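PDB 4MRT: tyrocidine synthase 3 from Brevibacillus parabrevis, which probably carries amino acids and growing peptide on a coenzyme A-derived phosphopantetheine arm, through its peptidyl carrier domain, during non-ribosomal synthesis of tyrocidine. Local coordinates for residues Tyr7-Thr11 with Gly30-Leu34; Val14-Ala19 with Ile73-Ala77; Ile21-Val25 with Ala49-Gln53. The protein carries 1 engineered substitution. All blocks are in the same frame, centred on the assembly; numbering follows the deposited sequence.

Interaction 1. Residues Tyr7-Thr11 with Gly30-Leu34; sequences YVAPT and GIGIL
Two irregular segments, Tyr7-Thr11 ahead of helix 13-26 and Gly30-Leu34 in the loop after it, cross almost at right angles (end-to-end directions 88° apart) and bury 349 Å² in all. Tyr7 has chi1 t, and its ring comes up beside the 30-32 backbone: CE1 is 3.5 Å from the O of Gly30, whose positive phi (72/53) favours glycine, and 3.5 Å from Gly32 N, with Ile31 C at the ring edge. Val8, extended (phi/psi -125/120), marks the crossing, its CA 4.6 Å from that of Gly32. Its carbonyl accepts the one direct hydrogen bond, Ile33 N to Val8 O at 2.8 Å, while a water accepts from both Val8 N (3.0 Å) and Leu34 N (3.1 Å). Gly32 suits this tight approach, since a CB there would clash with Val8 N and Tyr7 CD1. The t rotamer of Val8 sets CG1 3.7 Å from Ile33 CG1 and CG2 3.5 Å from Leu34 CD2. Ala9 turns its methyl away. Pro10, in a polyproline-like conformation (-59/144), lays CG 4.0 Å from CG2 of Ile33, whose chi1 is p. Thr11 ends the crossing, CG2 4.4 Å from Ile33 CD1, its OG1 hydrogen-bonded to Glu15. A single backbone bond, without strand pairing, fastens the N-terminal lead-in to the long loop between the first two helices of the carrier-protein helical bundle.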
ATOM      1  N   TYR A   7     -22.628  12.893  -0.029  1.00 30.26           N
ATOM      2  CA  TYR A   7     -21.773  14.112  -0.006  1.00 29.23           C
ATOM      3  C   TYR A   7     -22.226  15.104   1.072  1.00 29.62           C
ATOM      4  O   TYR A   7     -23.401  15.469   1.124  1.00 29.96           O
ATOM      5  CB  TYR A   7     -21.764  14.782  -1.391  1.00 28.95           C
ATOM      6  CG  TYR A   7     -21.135  16.158  -1.390  1.00 29.23           C
ATOM      7  CD1 TYR A   7     -19.753  16.323  -1.460  1.00 29.00           C
ATOM      8  CD2 TYR A   7     -21.934  17.308  -1.297  1.00 30.57           C
ATOM      9  CE1 TYR A   7     -19.181  17.593  -1.437  1.00 30.24           C
ATOM     10  CE2 TYR A   7     -21.379  18.577  -1.273  1.00 30.01           C
ATOM     11  CZ  TYR A   7     -20.008  18.717  -1.350  1.00 31.07           C
ATOM     12  OH  TYR A   7     -19.468  19.974  -1.306  1.00 31.72           O
ATOM     13  N   VAL A   8     -21.288  15.565   1.896  1.00 26.60           N
ATOM     14  CA  VAL A   8     -21.564  16.612   2.874  1.00 25.73           C
ATOM     15  C   VAL A   8     -20.580  17.755   2.679  1.00 24.69           C
ATOM     16  O   VAL A   8     -19.369  17.581   2.795  1.00 21.62           O
ATOM     17  CB  VAL A   8     -21.501  16.083   4.343  1.00 25.06           C
ATOM     18  CG1 VAL A   8     -21.895  17.170   5.331  1.00 25.50           C
ATOM     19  CG2 VAL A   8     -22.383  14.852   4.502  1.00 24.57           C
ATOM     20  N   ALA A   9     -21.105  18.949   2.396  1.00 24.40           N
ATOM     21  CA  ALA A   9     -20.249  20.103   2.123  1.00 23.79           C
ATOM     22  C   ALA A   9     -19.567  20.487   3.421  1.00 23.36           C
ATOM     23  O   ALA A   9     -20.140  20.255   4.485  1.00 25.68           O
ATOM     24  CB  ALA A   9     -21.077  21.273   1.595  1.00 23.10           C
ATOM     25  N   PRO A  10     -18.343  21.052   3.347  1.00 22.26           N
ATOM     26  CA  PRO A  10     -17.676  21.563   4.540  1.00 23.32           C
ATOM     27  C   PRO A  10     -18.476  22.645   5.265  1.00 28.69           C
ATOM     28  O   PRO A  10     -19.143  23.473   4.613  1.00 29.11           O
ATOM     29  CB  PRO A  10     -16.373  22.141   4.004  1.00 22.13           C
ATOM     30  CG  PRO A  10     -16.092  21.376   2.748  1.00 22.12           C
ATOM     31  CD  PRO A  10     -17.411  20.893   2.214  1.00 21.91           C
ATOM     32  N   THR A  11     -18.397  22.629   6.594  1.00 30.16           N
ATOM     33  CA  THR A  11     -19.213  23.487   7.451  1.00 33.54           C
ATOM     34  C   THR A  11     -18.399  24.517   8.244  1.00 33.71           C
ATOM     35  O   THR A  11     -18.967  25.317   8.990  1.00 37.27           O
ATOM     36  CB  THR A  11     -19.987  22.629   8.470  1.00 33.92           C
ATOM     37  OG1 THR A  11     -19.065  22.018   9.383  1.00 33.13           O
ATOM     38  CG2 THR A  11     -20.789  21.545   7.758  1.00 34.27           C
ATOM     39  N   GLY A  30     -14.214  18.736  -5.128  1.00 27.85           N
ATOM     40  CA  GLY A  30     -15.514  18.677  -4.457  1.00 28.11           C
ATOM     41  C   GLY A  30     -15.659  17.516  -3.493  1.00 26.77           C
ATOM     42  O   GLY A  30     -16.594  16.719  -3.596  1.00 26.72           O
ATOM     43  N   ILE A  31     -14.712  17.401  -2.573  1.00 26.47           N
ATOM     44  CA  ILE A  31     -14.719  16.292  -1.601  1.00 25.57           C
ATOM     45  C   ILE A  31     -15.661  16.634  -0.446  1.00 23.96           C
ATOM     46  O   ILE A  31     -15.582  17.712   0.097  1.00 25.93           O
ATOM     47  CB  ILE A  31     -13.285  15.996  -1.077  1.00 24.14           C
ATOM     48  CG1 ILE A  31     -12.375  15.575  -2.243  1.00 24.87           C
ATOM     49  CG2 ILE A  31     -13.301  14.913   0.008  1.00 24.31           C
ATOM     50  CD1 ILE A  31     -10.887  15.533  -1.914  1.00 24.52           C
ATOM     51  N   GLY A  32     -16.546  15.715  -0.081  1.00 24.36           N
ATOM     52  CA  GLY A  32     -17.387  15.880   1.102  1.00 24.52           C
ATOM     53  C   GLY A  32     -16.633  15.527   2.382  1.00 25.99           C
ATOM     54  O   GLY A  32     -15.563  14.900   2.335  1.00 25.31           O
ATOM     55  N   ILE A  33     -17.189  15.900   3.531  1.00 22.35           N
ATOM     56  CA  ILE A  33     -16.456  15.766   4.781  1.00 23.17           C
ATOM     57  C   ILE A  33     -16.648  14.393   5.415  1.00 21.65           C
ATOM     58  O   ILE A  33     -16.041  14.095   6.440  1.00 21.59           O
ATOM     59  CB  ILE A  33     -16.805  16.891   5.799  1.00 24.07           C
ATOM     60  CG1 ILE A  33     -18.302  16.902   6.125  1.00 25.10           C
ATOM     61  CG2 ILE A  33     -16.352  18.233   5.255  1.00 24.70           C
ATOM     62  CD1 ILE A  33     -18.667  17.725   7.342  1.00 25.13           C
ATOM     63  N   LEU A  34     -17.514  13.576   4.815  1.00 21.44           N
ATOM     64  CA  LEU A  34     -17.696  12.194   5.208  1.00 21.93           C
ATOM     65  C   LEU A  34     -17.066  11.223   4.178  1.00 20.77           C
ATOM     66  O   LEU A  34     -17.263  10.023   4.272  1.00 18.84           O
ATOM     67  CB  LEU A  34     -19.196  11.896   5.351  1.00 22.50           C
ATOM     68  CG  LEU A  34     -19.898  11.958   6.709  1.00 24.71           C
ATOM     69  CD1 LEU A  34     -19.344  12.994   7.682  1.00 24.65           C
ATOM     70  CD2 LEU A  34     -21.381  12.137   6.502  1.00 24.23           C
TER
HETATM   71  O   HOH W   1     -19.274  13.326   2.316  1.00 20.84           O

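Interaction 2. Residues Val14-Ala19 with Ile73-Ala77; sequences VESKLA and IKALA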
ATOM      1  N   VAL A  14     -11.749  24.887   8.929  1.00 34.96           N
ATOM      2  CA  VAL A  14     -10.773  23.805   9.030  1.00 33.59           C
ATOM      3  C   VAL A  14     -11.163  22.654   8.111  1.00 31.38           C
ATOM      4  O   VAL A  14     -10.307  22.075   7.458  1.00 33.52           O
ATOM      5  CB  VAL A  14     -10.591  23.331  10.485  1.00 34.20           C
ATOM      6  CG1 VAL A  14      -9.555  22.221  10.556  1.00 34.53           C
ATOM      7  CG2 VAL A  14     -10.158  24.500  11.362  1.00 34.07           C
ATOM      8  N   GLU A  15     -12.453  22.345   8.032  1.00 28.81           N
ATOM      9  CA  GLU A  15     -12.932  21.348   7.095  1.00 28.09           C
ATOM     10  C   GLU A  15     -12.653  21.783   5.656  1.00 29.03           C
ATOM     11  O   GLU A  15     -12.170  20.978   4.853  1.00 25.20           O
ATOM     12  CB  GLU A  15     -14.413  21.074   7.304  1.00 29.48           C
ATOM     13  CG  GLU A  15     -14.688  20.384   8.633  1.00 29.21           C
ATOM     14  CD  GLU A  15     -16.150  20.277   8.964  1.00 29.31           C
ATOM     15  OE1 GLU A  15     -16.965  20.982   8.325  1.00 30.04           O
ATOM     16  OE2 GLU A  15     -16.476  19.486   9.876  1.00 28.69           O
ATOM     17  N   SER A  16     -12.917  23.056   5.335  1.00 28.63           N
ATOM     18  CA  SER A  16     -12.769  23.510   3.955  1.00 30.58           C
ATOM     19  C   SER A  16     -11.306  23.479   3.537  1.00 29.79           C
ATOM     20  O   SER A  16     -11.006  23.052   2.434  1.00 29.20           O
ATOM     21  CB  SER A  16     -13.399  24.899   3.721  1.00 32.89           C
ATOM     22  OG  SER A  16     -13.382  25.663   4.909  1.00 36.47           O
ATOM     23  N   LYS A  17     -10.414  23.882   4.435  1.00 28.96           N
ATOM     24  CA  LYS A  17      -8.991  23.889   4.174  1.00 31.44           C
ATOM     25  C   LYS A  17      -8.447  22.466   3.977  1.00 32.98           C
ATOM     26  O   LYS A  17      -7.730  22.191   3.017  1.00 33.65           O
ATOM     27  CB  LYS A  17      -8.261  24.588   5.329  1.00 31.77           C
ATOM     28  CG  LYS A  17      -6.767  24.734   5.154  1.00 34.15           C
ATOM     29  CD  LYS A  17      -6.452  25.331   3.789  1.00 39.51           C
ATOM     30  CE  LYS A  17      -5.240  26.249   3.811  1.00 43.11           C
ATOM     31  NZ  LYS A  17      -5.483  27.462   2.977  1.00 43.97           N
ATOM     32  N   LEU A  18      -8.821  21.564   4.877  1.00 32.14           N
ATOM     33  CA  LEU A  18      -8.480  20.161   4.745  1.00 32.30           C
ATOM     34  C   LEU A  18      -9.012  19.569   3.448  1.00 32.22           C
ATOM     35  O   LEU A  18      -8.356  18.722   2.830  1.00 30.52           O
ATOM     36  CB  LEU A  18      -9.027  19.374   5.938  1.00 30.24           C
ATOM     37  CG  LEU A  18      -8.282  19.616   7.244  1.00 30.56           C
ATOM     38  CD1 LEU A  18      -8.910  18.821   8.382  1.00 30.66           C
ATOM     39  CD2 LEU A  18      -6.803  19.287   7.091  1.00 31.77           C
ATOM     40  N   ALA A  19     -10.203  20.009   3.042  1.00 31.51           N
ATOM     41  CA  ALA A  19     -10.760  19.596   1.755  1.00 30.61           C
ATOM     42  C   ALA A  19      -9.871  20.094   0.642  1.00 31.78           C
ATOM     43  O   ALA A  19      -9.643  19.371  -0.323  1.00 30.04           O
ATOM     44  CB  ALA A  19     -12.182  20.096   1.573  1.00 29.79           C
ATOM     45  N   ILE A  73     -12.536  13.988   6.492  1.00 20.57           N
ATOM     46  CA  ILE A  73     -12.240  15.369   6.817  1.00 19.88           C
ATOM     47  C   ILE A  73     -12.875  15.818   8.136  1.00 19.41           C
ATOM     48  O   ILE A  73     -12.259  16.556   8.905  1.00 21.77           O
ATOM     49  CB  ILE A  73     -12.700  16.299   5.659  1.00 21.37           C
ATOM     50  CG1 ILE A  73     -11.681  16.217   4.509  1.00 22.28           C
ATOM     51  CG2 ILE A  73     -12.820  17.743   6.148  1.00 21.35           C
ATOM     52  CD1 ILE A  73     -12.224  16.674   3.172  1.00 23.84           C
ATOM     53  N   LYS A  74     -14.098  15.396   8.397  1.00 20.53           N
ATOM     54  CA  LYS A  74     -14.778  15.780   9.628  1.00 21.92           C
ATOM     55  C   LYS A  74     -13.963  15.328  10.834  1.00 23.65           C
ATOM     56  O   LYS A  74     -13.620  16.148  11.717  1.00 21.57           O
ATOM     57  CB  LYS A  74     -16.172  15.169   9.681  1.00 23.28           C
ATOM     58  CG  LYS A  74     -17.015  15.714  10.821  1.00 24.94           C
ATOM     59  CD  LYS A  74     -18.350  15.020  10.934  1.00 25.26           C
ATOM     60  CE  LYS A  74     -19.023  15.502  12.201  1.00 26.58           C
ATOM     61  NZ  LYS A  74     -20.367  14.927  12.317  1.00 27.17           N
ATOM     62  N   ALA A  75     -13.610  14.037  10.847  1.00 22.91           N
ATOM     63  CA  ALA A  75     -12.810  13.496  11.944  1.00 24.75           C
ATOM     64  C   ALA A  75     -11.474  14.203  12.048  1.00 26.91           C
ATOM     65  O   ALA A  75     -11.064  14.603  13.146  1.00 27.24           O
ATOM     66  CB  ALA A  75     -12.615  12.003  11.792  1.00 24.33           C
ATOM     67  N   LEU A  76     -10.804  14.375  10.907  1.00 29.55           N
ATOM     68  CA  LEU A  76      -9.490  14.999  10.891  1.00 30.28           C
ATOM     69  C   LEU A  76      -9.491  16.447  11.333  1.00 28.72           C
ATOM     70  O   LEU A  76      -8.562  16.881  12.002  1.00 27.15           O
ATOM     71  CB  LEU A  76      -8.843  14.913   9.515  1.00 33.71           C
ATOM     72  CG  LEU A  76      -7.559  14.094   9.498  1.00 39.12           C
ATOM     73  CD1 LEU A  76      -7.901  12.619   9.664  1.00 40.43           C
ATOM     74  CD2 LEU A  76      -6.790  14.351   8.206  1.00 42.59           C
ATOM     75  N   ALA A  77     -10.491  17.201  10.867  1.00 30.46           N
ATOM     76  CA  ALA A  77     -10.726  18.574  11.316  1.00 30.87           C
ATOM     77  C   ALA A  77     -10.864  18.619  12.843  1.00 31.23           C
ATOM     78  O   ALA A  77     -10.224  19.443  13.500  1.00 32.18           O
ATOM     79  CB  ALA A  77     -11.974  19.149  10.657  1.00 29.47           C
TER
HETATM   80  O   HOH W   2     -15.303  18.231  12.034  1.00 39.76           O
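In the core of the carrier-protein bundle, small and branched side chains let the first and last helices, 13-26 and 73-81, approach to 9.1 Å between the axes of their short segments, which cross at 118°. Ala77 points toward the other segment. Its CB is met by Val14 CG1 at 3.9 Å, Glu15 CG at 3.6 Å and Leu18 CD1 at 3.8 Å. Leu18 adopts the mt rotamer, which carries CD1 over the 76-77 peptide, 3.4 Å from Ala77 N and 4.1 Å from Leu76 CB. Ile73, also mt, reaches along helix 13-26: CG2 lies 3.5 Å from Glu15 O and 4.1 Å from Leu18 CB, while CD1 sits 3.8 Å from Ala19 CB. Leu76, buried and pointing sideways, adds little area.

Glu15 is the polar exception. With chi1 m, its aliphatic part lies against Ala77 and Ile73 while the carboxylate extends toward Thr11 and Lys74. OE1 is hydrogen-bonded to Thr11, and OE2 accepts from a water (2.8 Å) that also donates to Lys74 O (2.7 Å). No direct hydrogen bond joins the two segments; the contact is essentially apolar, its buried carboxylate satisfied by a threonine hydroxyl and a bridging water.

Interaction 3. Residues Ile21-Val25 with Ala49-Gln53; sequences IWERV and AVAAQ
Both segments are regular alpha-helix, 21-25 from helix 13-26 and 49-53 from helix 44-58, with Val25 N to Ile21 O at 2.9 Å as the i to i+4 bond of the first. The axes of these short segments approach to 10.0 Å and their N-to-C directions differ by 139°, so the two segments run obliquely antiparallel. The nearest CA atoms, those of Trp22 and Val50, are 6.7 Å apart, and the contact buries 330 Å².

Ile21 (mt) and Val25 (chi1 t), one turn apart, point their CA-to-CB bonds at helix 44-58. Val25 CG1 packs against Ala49 CB at 4.2 Å and Val50 CG2 at 4.0 Å; Ile21 lies against the side chain of Gln53. Trp22 starts away from the partner, but chi1 m brings its indole back, so that CD1 stands 4.0 Å and NE1 3.7 Å from CG1 of Val50, whose chi1 is t. The same indole stacks edge-to-face with Phe37. Gln53 (chi1 m) extends past Ile21 and Val25 to the guanidinium of Arg24, which it meets at the edge. Ala51 and Ala52, making no contact here, pack on the Sfp transferase chain, so one helix serves both the carrier's interior and the enzyme interface.

The contact packs the first two long helices of the carrier-protein bundle together. Aliphatic and aromatic groups dominate its inner part, where Trp22 NE1 is buried without a polar partner, whereas the ends of Arg24 and Gln53 bring polar groups to the more exposed border.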
ATOM      1  N   ILE A  21      -6.653  20.851   0.855  1.00 28.37           N
ATOM      2  CA  ILE A  21      -5.457  20.034   0.936  1.00 28.14           C
ATOM      3  C   ILE A  21      -5.662  18.654   0.266  1.00 26.24           C
ATOM      4  O   ILE A  21      -4.837  18.213  -0.537  1.00 25.64           O
ATOM      5  CB  ILE A  21      -5.012  19.862   2.398  1.00 28.24           C
ATOM      6  CG1 ILE A  21      -4.470  21.192   2.925  1.00 29.23           C
ATOM      7  CG2 ILE A  21      -3.955  18.776   2.499  1.00 27.30           C
ATOM      8  CD1 ILE A  21      -4.266  21.263   4.426  1.00 30.19           C
ATOM      9  N   TRP A  22      -6.762  17.993   0.590  1.00 24.72           N
ATOM     10  CA  TRP A  22      -7.049  16.658   0.055  1.00 25.80           C
ATOM     11  C   TRP A  22      -7.247  16.704  -1.466  1.00 26.32           C
ATOM     12  O   TRP A  22      -6.758  15.838  -2.196  1.00 24.57           O
ATOM     13  CB  TRP A  22      -8.318  16.090   0.683  1.00 24.29           C
ATOM     14  CG  TRP A  22      -8.161  15.466   2.024  1.00 22.59           C
ATOM     15  CD1 TRP A  22      -7.270  15.801   3.000  1.00 21.91           C
ATOM     16  CD2 TRP A  22      -8.968  14.407   2.559  1.00 20.50           C
ATOM     17  NE1 TRP A  22      -7.454  14.993   4.102  1.00 20.93           N
ATOM     18  CE2 TRP A  22      -8.489  14.131   3.857  1.00 20.58           C
ATOM     19  CE3 TRP A  22     -10.045  13.657   2.060  1.00 19.66           C
ATOM     20  CZ2 TRP A  22      -9.057  13.134   4.671  1.00 19.86           C
ATOM     21  CZ3 TRP A  22     -10.608  12.676   2.875  1.00 20.15           C
ATOM     22  CH2 TRP A  22     -10.109  12.426   4.152  1.00 18.77           C
ATOM     23  N   GLU A  23      -7.981  17.713  -1.929  1.00 26.63           N
ATOM     24  CA  GLU A  23      -8.251  17.906  -3.360  1.00 28.27           C
ATOM     25  C   GLU A  23      -6.966  18.080  -4.155  1.00 27.52           C
ATOM     26  O   GLU A  23      -6.803  17.523  -5.234  1.00 28.23           O
ATOM     27  CB  GLU A  23      -9.179  19.119  -3.566  1.00 30.40           C
ATOM     28  CG  GLU A  23     -10.607  18.829  -3.139  1.00 32.88           C
ATOM     29  CD  GLU A  23     -11.504  20.056  -3.105  1.00 34.91           C
ATOM     30  OE1 GLU A  23     -12.708  19.883  -2.820  1.00 34.49           O
ATOM     31  OE2 GLU A  23     -11.006  21.177  -3.359  1.00 37.60           O
ATOM     32  N   ARG A  24      -6.058  18.860  -3.600  1.00 28.47           N
ATOM     33  CA  ARG A  24      -4.770  19.123  -4.211  1.00 31.45           C
ATOM     34  C   ARG A  24      -3.863  17.883  -4.202  1.00 30.47           C
ATOM     35  O   ARG A  24      -3.145  17.637  -5.165  1.00 28.53           O
ATOM     36  CB  ARG A  24      -4.134  20.302  -3.460  1.00 36.98           C
ATOM     37  CG  ARG A  24      -2.628  20.331  -3.277  1.00 40.10           C
ATOM     38  CD  ARG A  24      -2.328  21.103  -2.001  1.00 44.83           C
ATOM     39  NE  ARG A  24      -3.031  22.396  -1.985  1.00 48.96           N
ATOM     40  CZ  ARG A  24      -3.398  23.065  -0.888  1.00 51.86           C
ATOM     41  NH1 ARG A  24      -3.152  22.588   0.325  1.00 53.17           N
ATOM     42  NH2 ARG A  24      -4.026  24.230  -1.001  1.00 51.80           N
ATOM     43  N   VAL A  25      -3.898  17.118  -3.107  1.00 28.02           N
ATOM     44  CA  VAL A  25      -3.099  15.895  -2.979  1.00 25.77           C
ATOM     45  C   VAL A  25      -3.665  14.822  -3.913  1.00 22.95           C
ATOM     46  O   VAL A  25      -2.926  14.185  -4.649  1.00 23.87           O
ATOM     47  CB  VAL A  25      -3.003  15.437  -1.496  1.00 26.41           C
ATOM     48  CG1 VAL A  25      -2.430  14.021  -1.362  1.00 28.98           C
ATOM     49  CG2 VAL A  25      -2.121  16.382  -0.711  1.00 27.05           C
ATOM     50  N   ALA A  49       1.791  12.938   2.412  1.00 22.65           N
ATOM     51  CA  ALA A  49       1.638  14.283   1.888  1.00 24.08           C
ATOM     52  C   ALA A  49       0.529  15.023   2.618  1.00 24.98           C
ATOM     53  O   ALA A  49       0.699  16.200   2.938  1.00 26.11           O
ATOM     54  CB  ALA A  49       1.348  14.256   0.398  1.00 23.76           C
ATOM     55  N   VAL A  50      -0.595  14.362   2.889  1.00 23.44           N
ATOM     56  CA  VAL A  50      -1.653  15.000   3.685  1.00 23.25           C
ATOM     57  C   VAL A  50      -1.154  15.422   5.065  1.00 24.17           C
ATOM     58  O   VAL A  50      -1.420  16.552   5.484  1.00 23.84           O
ATOM     59  CB  VAL A  50      -2.931  14.143   3.823  1.00 22.97           C
ATOM     60  CG1 VAL A  50      -3.884  14.709   4.885  1.00 23.78           C
ATOM     61  CG2 VAL A  50      -3.644  14.050   2.495  1.00 22.53           C
ATOM     62  N   ALA A  51      -0.457  14.524   5.768  1.00 24.82           N
ATOM     63  CA  ALA A  51       0.083  14.805   7.097  1.00 26.00           C
ATOM     64  C   ALA A  51       1.161  15.905   7.092  1.00 27.73           C
ATOM     65  O   ALA A  51       1.214  16.750   7.997  1.00 30.33           O
ATOM     66  CB  ALA A  51       0.634  13.525   7.715  1.00 26.17           C
ATOM     67  N   ALA A  52       2.016  15.908   6.075  1.00 29.51           N
ATOM     68  CA  ALA A  52       2.992  16.998   5.918  1.00 30.46           C
ATOM     69  C   ALA A  52       2.317  18.391   5.785  1.00 31.78           C
ATOM     70  O   ALA A  52       2.760  19.372   6.397  1.00 30.60           O
ATOM     71  CB  ALA A  52       3.901  16.732   4.734  1.00 30.74           C
ATOM     72  N   GLN A  53       1.248  18.468   5.003  1.00 30.94           N
ATOM     73  CA  GLN A  53       0.584  19.749   4.762  1.00 34.14           C
ATOM     74  C   GLN A  53      -0.268  20.198   5.949  1.00 34.95           C
ATOM     75  O   GLN A  53      -0.490  21.397   6.121  1.00 35.42           O
ATOM     76  CB  GLN A  53      -0.260  19.702   3.492  1.00 34.09           C
ATOM     77  CG  GLN A  53       0.470  19.013   2.365  1.00 36.53           C
ATOM     78  CD  GLN A  53       0.134  19.519   0.994  1.00 38.68           C
ATOM     79  OE1 GLN A  53       0.854  19.239   0.036  1.00 39.67           O
ATOM     80  NE2 GLN A  53      -0.957  20.255   0.878  1.00 39.79           N
TER

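From the N terminus, the lead-in 7-11 meets loop 30-34 in interaction 1, closing a loop that contains the whole of helix 13-26. That helix supplies the first segments of the other two contacts: 14-19 reaches forward to 73-77, and 21-25 to 49-53. Interaction 3 thus lies wholly within the span closed by interaction 2, while interaction 1 crosses both. Spatially, Ile33 and Ile31 pack on Ile73, and Ile33 O probably bonds to Lys74 N, joining interactions 1 and 2. Glu23 probably accepts from Ile31 N, and Trp22 touches Ile31, Ile73 and Leu76. Helix 13-26 thereby ties together helices 44-58 and 73-81 and the long loop.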